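Local coordinates for B-agarase (Saccharophagus degradans, PDB 4BQ2), which hydrolyses agarose chains at their beta-linkages, probably from the chain end, as a family 50 exo-beta-agarase, at residues A657-S662 with A671-R676. Residues are numbered along the deposited sequence; the frame is centred on the assembly and turned at random.
Sequences AMDHGS and ASQADR
At the N-terminus of helix 673-688, the loop after strand 648-652 of the catalytic module hydrogen-bonds the first helical residue. Asp659 reaches across from this loop, and its OD2 accepts from the first-turn amide Gln673 N at 2.8 Å. The donor comes from the syn side, 26° out of the carboxylate plane. OD2 also lies 3.3 Å from Ser672 CA, against the residue before the helix. Asp659 CG stands between its backbone N and carbonyl carbon (chi1 63°), which swings the carboxylate to the helix end. The helix N-terminus probably favours the negative carboxylate. The Gln673 side chain bends at chi2 and passes across the carboxylate at a slant, with CG 3.4 Å from Asp659 OD1.

Ser672 is the N-cap. Its OG accepts from Asp675 N at 3.1 Å, with a nearly straight bond of 168°. Asp675 OD2 in turn takes Ala671 N on its anti lone pair and also bonds Ser83.

In the same loop as Asp659, Ala657 CB packs 3.7 Å from Ser672 C and 3.8 Å from Arg676 CG. The Arg676 guanidinium continues past Ala657, bonds Ile655 O and Gly719 O, and makes a cation-pi contact with Tyr728. The arrangement is a serine N-cap with a loop aspartate binding another first-turn amide, in the connection from strand 648-652 to helix 673-688.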
loop_
_atom_site.group_PDB
_atom_site.type_symbol
_atom_site.label_atom_id
_atom_site.label_comp_id
_atom_site.label_asym_id
_atom_site.label_seq_id
_atom_site.Cartn_x
_atom_site.Cartn_y
_atom_site.Cartn_z
ATOM N N ALA A 657 11.526 3.141 7.282
ATOM C CA ALA A 657 12.289 4.127 8.070
ATOM C C ALA A 657 13.069 4.987 7.079
ATOM O O ALA A 657 13.090 4.688 5.878
ATOM C CB ALA A 657 13.240 3.409 9.034
ATOM N N MET A 658 13.718 6.034 7.586
ATOM C CA MET A 658 14.405 7.003 6.718
ATOM C C MET A 658 15.909 7.067 6.970
ATOM O O MET A 658 16.584 8.009 6.512
ATOM C CB MET A 658 13.761 8.388 6.897
ATOM C CG MET A 658 12.248 8.355 6.707
ATOM S SD MET A 658 11.421 9.897 7.114
ATOM C CE MET A 658 11.888 10.841 5.659
ATOM N N ASP A 659 16.429 6.065 7.678
ATOM C CA ASP A 659 17.849 6.000 8.043
ATOM C C ASP A 659 18.735 5.161 7.077
ATOM O O ASP A 659 19.908 4.888 7.381
ATOM C CB ASP A 659 17.991 5.460 9.457
ATOM C CG ASP A 659 17.478 4.011 9.599
ATOM O OD1 ASP A 659 16.795 3.485 8.683
ATOM O OD2 ASP A 659 17.772 3.403 10.633
ATOM N N HIS A 660 18.185 4.780 5.928
ATOM C CA HIS A 660 18.918 4.048 4.901
ATOM C C HIS A 660 18.689 4.690 3.550
ATOM O O HIS A 660 18.635 4.014 2.504
ATOM C CB HIS A 660 18.450 2.587 4.938
ATOM C CG HIS A 660 19.367 1.603 4.293
ATOM N ND1 HIS A 660 20.383 0.967 4.979
ATOM C CD2 HIS A 660 19.320 1.032 3.066
ATOM C CE1 HIS A 660 20.957 0.085 4.180
ATOM N NE2 HIS A 660 20.324 0.098 3.016
ATOM N N GLY A 661 18.567 6.022 3.539
ATOM C CA GLY A 661 18.614 6.741 2.283
ATOM C C GLY A 661 17.306 7.002 1.579
ATOM O O GLY A 661 17.280 7.718 0.592
ATOM N N SER A 662 16.189 6.466 2.086
ATOM C CA SER A 662 14.904 6.712 1.434
ATOM C C SER A 662 14.329 8.090 1.720
ATOM O O SER A 662 14.440 8.593 2.808
ATOM C CB SER A 662 13.862 5.648 1.843
ATOM O OG SER A 662 12.711 5.775 1.030
ATOM N N ALA A 671 11.315 4.652 13.581
ATOM C CA ALA A 671 12.354 5.649 13.910
ATOM C C ALA A 671 13.695 5.275 13.323
ATOM O O ALA A 671 14.577 6.127 13.222
ATOM C CB ALA A 671 12.484 5.784 15.415
ATOM N N SER A 672 13.842 4.001 12.934
ATOM C CA SER A 672 15.131 3.410 12.551
ATOM C C SER A 672 14.903 2.005 12.076
ATOM O O SER A 672 13.786 1.446 12.298
ATOM C CB SER A 672 16.090 3.364 13.763
ATOM O OG SER A 672 15.718 2.366 14.693
ATOM N N GLN A 673 15.941 1.391 11.479
ATOM C CA GLN A 673 15.801 -0.005 11.032
ATOM C C GLN A 673 15.473 -0.915 12.198
ATOM O O GLN A 673 14.635 -1.813 12.062
ATOM C CB GLN A 673 17.087 -0.508 10.312
ATOM C CG GLN A 673 17.342 0.185 8.976
ATOM C CD GLN A 673 16.151 0.118 8.077
ATOM O OE1 GLN A 673 15.714 1.141 7.481
ATOM N NE2 GLN A 673 15.567 -1.056 7.998
ATOM N N ALA A 674 16.111 -0.695 13.356
ATOM C CA ALA A 674 15.791 -1.513 14.549
ATOM C C ALA A 674 14.350 -1.339 14.995
ATOM O O ALA A 674 13.674 -2.310 15.380
ATOM C CB ALA A 674 16.728 -1.228 15.718
ATOM N N ASP A 675 13.888 -0.096 14.987
ATOM C CA ASP A 675 12.480 0.160 15.324
ATOM C C ASP A 675 11.551 -0.491 14.274
ATOM O O ASP A 675 10.467 -0.965 14.625
ATOM C CB ASP A 675 12.264 1.668 15.449
ATOM C CG ASP A 675 10.890 2.042 16.060
ATOM O OD1 ASP A 675 10.429 1.375 16.989
ATOM O OD2 ASP A 675 10.277 3.020 15.597
ATOM N N ARG A 676 11.959 -0.528 13.001
ATOM C CA ARG A 676 11.170 -1.232 11.974
ATOM C C ARG A 676 10.973 -2.670 12.409
ATOM O O ARG A 676 9.843 -3.200 12.326
ATOM C CB ARG A 676 11.862 -1.287 10.603
ATOM C CG ARG A 676 11.795 -0.063 9.719
ATOM C CD ARG A 676 12.558 -0.439 8.439
ATOM N NE ARG A 676 11.753 -1.056 7.378
ATOM C CZ ARG A 676 12.222 -1.817 6.386
ATOM N NH1 ARG A 676 13.524 -2.100 6.294
ATOM N NH2 ARG A 676 11.392 -2.249 5.428
#